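Local coordinates for protein ferulic acid esterase, AmCE1/Fae1A (Anaeromyces mucronatus, PDB 5CXX) that probably hydrolyses feruloyl esters, releasing ferulic acid, as an esterase of the alpha/beta-hydrolase fold, at residues Tyr61-Glu69 against Pro112-Tyr122. Numbering follows the deposited sequence.
With FER (3-(4-hydroxy-3-methoxyphenyl)-2-propenoic acid), chain D.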
loop_
_atom_site.group_PDB
_atom_site.type_symbol
_atom_site.label_atom_id
_atom_site.label_comp_id
_atom_site.label_asym_id
_atom_site.label_seq_id
_atom_site.Cartn_x
_atom_site.Cartn_y
_atom_site.Cartn_z
ATOM N N TYR A 61 4.216 1.154 -2.079
ATOM C CA TYR A 61 2.999 1.945 -1.785
ATOM C C TYR A 61 2.202 2.121 -3.078
ATOM O O TYR A 61 2.720 2.730 -4.042
ATOM C CB TYR A 61 3.475 3.293 -1.225
ATOM C CG TYR A 61 2.423 4.174 -0.544
ATOM C CD1 TYR A 61 1.044 3.861 -0.514
ATOM C CD2 TYR A 61 2.847 5.350 0.075
ATOM C CE1 TYR A 61 0.158 4.716 0.169
ATOM C CE2 TYR A 61 1.933 6.193 0.758
ATOM C CZ TYR A 61 0.606 5.851 0.767
ATOM O OH TYR A 61 -0.291 6.662 1.422
ATOM N N LEU A 62 0.988 1.575 -3.099
ATOM C CA LEU A 62 0.204 1.391 -4.329
ATOM C C LEU A 62 -0.894 2.437 -4.461
ATOM O O LEU A 62 -1.755 2.555 -3.593
ATOM C CB LEU A 62 -0.439 -0.020 -4.317
ATOM C CG LEU A 62 0.493 -1.202 -3.960
ATOM C CD1 LEU A 62 -0.256 -2.480 -4.295
ATOM C CD2 LEU A 62 1.840 -1.177 -4.737
ATOM N N HIS A 63 -0.920 3.158 -5.610
ATOM C CA HIS A 63 -2.010 4.070 -5.889
ATOM C C HIS A 63 -3.338 3.408 -6.183
ATOM O O HIS A 63 -3.453 2.180 -6.280
ATOM C CB HIS A 63 -1.589 4.922 -7.106
ATOM C CG HIS A 63 -1.397 4.118 -8.381
ATOM N ND1 HIS A 63 -2.465 3.633 -9.113
ATOM C CD2 HIS A 63 -0.272 3.744 -9.039
ATOM C CE1 HIS A 63 -2.004 2.988 -10.187
ATOM N NE2 HIS A 63 -0.676 3.032 -10.160
ATOM N N GLY A 64 -4.354 4.245 -6.352
ATOM C CA GLY A 64 -5.698 3.769 -6.618
ATOM C C GLY A 64 -6.071 3.675 -8.096
ATOM O O GLY A 64 -5.226 3.801 -9.022
ATOM N N LEU A 65 -7.351 3.432 -8.321
ATOM C CA LEU A 65 -7.834 3.226 -9.668
ATOM C C LEU A 65 -7.584 4.496 -10.482
ATOM O O LEU A 65 -7.716 5.619 -9.985
ATOM C CB LEU A 65 -9.371 2.937 -9.644
ATOM C CG LEU A 65 -9.962 2.061 -10.717
ATOM C CD1 LEU A 65 -9.381 0.643 -10.619
ATOM C CD2 LEU A 65 -11.492 2.124 -10.614
ATOM N N MET A 66 -7.263 4.323 -11.740
ATOM C CA MET A 66 -7.148 5.475 -12.667
ATOM C C MET A 66 -5.994 6.441 -12.325
ATOM O O MET A 66 -5.924 7.558 -12.819
ATOM C CB MET A 66 -8.467 6.263 -12.801
ATOM C CG MET A 66 -9.687 5.268 -12.912
ATOM S SD MET A 66 -11.045 6.181 -13.393
ATOM C CE MET A 66 -12.366 4.957 -12.968
ATOM N N SER A 67 -5.081 5.985 -11.471
ATOM C CA SER A 67 -3.866 6.749 -11.066
ATOM C C SER A 67 -2.629 6.093 -11.642
ATOM O O SER A 67 -2.766 5.114 -12.411
ATOM C CB SER A 67 -3.782 6.827 -9.531
ATOM O OG SER A 67 -4.888 7.648 -9.158
ATOM N N TYR A 68 -1.442 6.606 -11.262
ATOM C CA TYR A 68 -0.186 6.059 -11.812
ATOM C C TYR A 68 0.931 6.337 -10.814
ATOM O O TYR A 68 0.644 6.788 -9.718
ATOM C CB TYR A 68 0.119 6.650 -13.217
ATOM C CG TYR A 68 0.359 8.153 -13.222
ATOM C CD1 TYR A 68 -0.704 9.034 -13.018
ATOM C CD2 TYR A 68 1.669 8.679 -13.408
ATOM C CE1 TYR A 68 -0.481 10.418 -12.982
ATOM C CE2 TYR A 68 1.902 10.071 -13.394
ATOM C CZ TYR A 68 0.818 10.919 -13.183
ATOM O OH TYR A 68 0.978 12.296 -13.148
ATOM N N GLU A 69 2.158 6.080 -11.219
ATOM C CA GLU A 69 3.239 5.981 -10.220
ATOM C C GLU A 69 3.549 7.312 -9.542
ATOM O O GLU A 69 4.101 7.303 -8.446
ATOM C CB GLU A 69 4.498 5.364 -10.854
ATOM C CG GLU A 69 5.247 6.289 -11.876
ATOM C CD GLU A 69 4.569 6.348 -13.267
ATOM O OE1 GLU A 69 3.614 5.571 -13.561
ATOM O OE2 GLU A 69 5.031 7.193 -14.088
ATOM N N PRO A 112 -9.042 3.313 -18.455
ATOM C CA PRO A 112 -9.549 3.282 -17.071
ATOM C C PRO A 112 -11.056 3.533 -16.994
ATOM O O PRO A 112 -11.583 4.388 -17.682
ATOM C CB PRO A 112 -8.757 4.396 -16.365
ATOM C CG PRO A 112 -7.470 4.590 -17.293
ATOM C CD PRO A 112 -7.935 4.283 -18.667
ATOM N N ASP A 113 -11.722 2.782 -16.109
ATOM C CA ASP A 113 -13.153 2.952 -15.941
ATOM C C ASP A 113 -13.483 1.948 -14.814
ATOM O O ASP A 113 -12.648 1.116 -14.430
ATOM C CB ASP A 113 -13.916 2.636 -17.206
ATOM C CG ASP A 113 -15.392 3.051 -17.119
ATOM O OD1 ASP A 113 -15.816 3.755 -16.125
ATOM O OD2 ASP A 113 -16.117 2.644 -18.043
ATOM N N PHE A 114 -14.693 2.098 -14.285
ATOM C CA PHE A 114 -15.217 1.135 -13.305
ATOM C C PHE A 114 -15.791 -0.078 -14.064
ATOM O O PHE A 114 -17.016 -0.200 -14.286
ATOM C CB PHE A 114 -16.293 1.817 -12.466
ATOM C CG PHE A 114 -15.742 2.962 -11.619
ATOM C CD1 PHE A 114 -15.045 2.720 -10.444
ATOM C CD2 PHE A 114 -15.974 4.296 -12.026
ATOM C CE1 PHE A 114 -14.554 3.767 -9.660
ATOM C CE2 PHE A 114 -15.488 5.361 -11.231
ATOM C CZ PHE A 114 -14.802 5.100 -10.072
ATOM N N ASN A 115 -14.899 -0.978 -14.482
ATOM C CA ASN A 115 -15.377 -2.215 -15.063
ATOM C C ASN A 115 -14.390 -3.322 -14.793
ATOM O O ASN A 115 -13.173 -3.091 -14.573
ATOM C CB ASN A 115 -15.691 -2.088 -16.554
ATOM C CG ASN A 115 -14.475 -1.996 -17.427
ATOM O OD1 ASN A 115 -13.685 -2.932 -17.527
ATOM N ND2 ASN A 115 -14.368 -0.894 -18.158
ATOM N N PRO A 116 -14.902 -4.539 -14.792
ATOM C CA PRO A 116 -14.133 -5.695 -14.385
ATOM C C PRO A 116 -12.907 -5.892 -15.222
ATOM O O PRO A 116 -11.934 -6.393 -14.706
ATOM C CB PRO A 116 -15.085 -6.845 -14.622
ATOM C CG PRO A 116 -16.402 -6.201 -14.349
ATOM C CD PRO A 116 -16.317 -4.918 -15.081
ATOM N N GLU A 117 -12.989 -5.610 -16.518
ATOM C CA GLU A 117 -11.798 -5.827 -17.322
ATOM C C GLU A 117 -10.672 -4.921 -16.911
ATOM O O GLU A 117 -9.527 -5.349 -16.882
ATOM C CB GLU A 117 -12.132 -5.616 -18.820
ATOM C CG GLU A 117 -10.950 -6.007 -19.724
ATOM C CD GLU A 117 -10.569 -7.492 -19.626
ATOM O OE1 GLU A 117 -11.443 -8.322 -19.265
ATOM O OE2 GLU A 117 -9.409 -7.832 -19.944
ATOM N N TYR A 118 -10.967 -3.671 -16.565
ATOM C CA TYR A 118 -9.876 -2.798 -16.097
ATOM C C TYR A 118 -9.307 -3.280 -14.731
ATOM O O TYR A 118 -8.090 -3.275 -14.472
ATOM C CB TYR A 118 -10.375 -1.312 -16.031
ATOM C CG TYR A 118 -9.310 -0.322 -15.591
ATOM C CD1 TYR A 118 -8.173 -0.103 -16.391
ATOM C CD2 TYR A 118 -9.488 0.461 -14.453
ATOM C CE1 TYR A 118 -7.201 0.791 -15.975
ATOM C CE2 TYR A 118 -8.546 1.384 -14.053
ATOM C CZ TYR A 118 -7.388 1.542 -14.822
ATOM O OH TYR A 118 -6.420 2.449 -14.375
ATOM N N TYR A 119 -10.203 -3.747 -13.830
ATOM C CA TYR A 119 -9.696 -4.243 -12.562
ATOM C C TYR A 119 -8.698 -5.376 -12.684
ATOM O O TYR A 119 -7.825 -5.491 -11.796
ATOM C CB TYR A 119 -10.887 -4.725 -11.705
ATOM C CG TYR A 119 -12.015 -3.734 -11.517
ATOM C CD1 TYR A 119 -11.830 -2.342 -11.560
ATOM C CD2 TYR A 119 -13.299 -4.207 -11.218
ATOM C CE1 TYR A 119 -12.890 -1.470 -11.388
ATOM C CE2 TYR A 119 -14.343 -3.315 -10.998
ATOM C CZ TYR A 119 -14.132 -1.969 -11.086
ATOM O OH TYR A 119 -15.200 -1.109 -10.923
ATOM N N LYS A 120 -8.872 -6.239 -13.696
ATOM C CA LYS A 120 -7.963 -7.404 -13.845
ATOM C C LYS A 120 -6.483 -6.993 -13.877
ATOM O O LYS A 120 -5.611 -7.734 -13.430
ATOM C CB LYS A 120 -8.285 -8.180 -15.119
ATOM C CG LYS A 120 -9.653 -8.922 -14.987
ATOM C CD LYS A 120 -9.903 -9.639 -16.313
ATOM C CE LYS A 120 -11.308 -10.303 -16.313
ATOM N NZ LYS A 120 -11.588 -10.831 -17.674
ATOM N N GLY A 121 -6.194 -5.819 -14.449
ATOM C CA GLY A 121 -4.814 -5.333 -14.488
ATOM C C GLY A 121 -4.228 -5.005 -13.128
ATOM O O GLY A 121 -3.017 -5.224 -12.902
ATOM N N TYR A 122 -5.073 -4.585 -12.200
ATOM C CA TYR A 122 -4.641 -4.395 -10.836
ATOM C C TYR A 122 -4.450 -5.744 -10.142
ATOM O O TYR A 122 -3.504 -5.942 -9.350
ATOM C CB TYR A 122 -5.689 -3.515 -10.023
ATOM C CG TYR A 122 -5.615 -2.073 -10.478
ATOM C CD1 TYR A 122 -6.213 -1.671 -11.678
ATOM C CD2 TYR A 122 -4.927 -1.118 -9.667
ATOM C CE1 TYR A 122 -6.083 -0.312 -12.109
ATOM C CE2 TYR A 122 -4.825 0.234 -10.096
ATOM C CZ TYR A 122 -5.364 0.586 -11.296
ATOM O OH TYR A 122 -5.255 1.919 -11.730
HETATM C C4 FER D . -15.517 -0.032 -7.325
HETATM C C5 FER D . -15.533 1.302 -6.825
HETATM C C6 FER D . -14.354 1.955 -6.611
HETATM C C3 FER D . -14.276 -0.670 -7.503
HETATM C C2 FER D . -13.083 -0.023 -7.319
HETATM C C1 FER D . -13.113 1.279 -6.854
HETATM C C10 FER D . -13.142 -2.630 -7.906
HETATM C C7 FER D . -11.813 1.986 -6.676
HETATM C C8 FER D . -11.677 3.318 -6.560
HETATM C C9 FER D . -10.272 3.891 -6.381
HETATM O O1 FER D . -9.229 3.164 -6.365
HETATM O O2 FER D . -10.155 5.141 -6.281
HETATM O O4 FER D . -16.627 -0.781 -7.573
HETATM O O3 FER D . -14.394 -1.954 -7.946
#
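Leu65 and Met66 pack against Phe114 and the tyrosines of helix 116-123 in a mainly apolar contact that forms part of the ferulic acid pocket, where the loop leaving strand 58-62 of the alpha/beta-hydrolase sheet makes a type II turn from Gly64 to Ser67. Leu65 splits its branches among four rings, its CG turned roughly opposite the backbone N (chi1 -150°): CD1 lies over the face of Tyr122, 4.1 Å from the ring centroid, and also meets Tyr118 CE2, whereas CD2 touches Phe114 CE1 at 3.6 Å and the edge of Tyr119. The extended Met66 chain passes Pro112 and sets CE over one face of Phe114, a CH-pi contact at 3.7 Å from the centroid. Next to the turn, Tyr122 OH donates to Tyr118 OH at 2.9 Å, and Tyr118 OH in turn receives a weak bond from Met66 N. Gly64 O accepts from both Ser67 N and His63 ND1, the latter at 2.8 Å in the carbonyl plane and on a lone pair, which holds the imidazole against the turn. Tyr119 carries the ligand methoxy carbon C10 over one face and Asn115 O over the other, while its hydroxyl bonds to Ser193. Replacing Tyr119 by an alanine would probably strip the methoxy group of its aromatic platform, open a gap beside Leu65 CD2 and leave Ser193 without this partner. Leu65 N gives a nearly straight bond (172°) to FER O1 at 2.7 Å; Met157 N, next to the probable nucleophile Ser156, also bonds the ligand, consistent with an oxyanion hole at the turn.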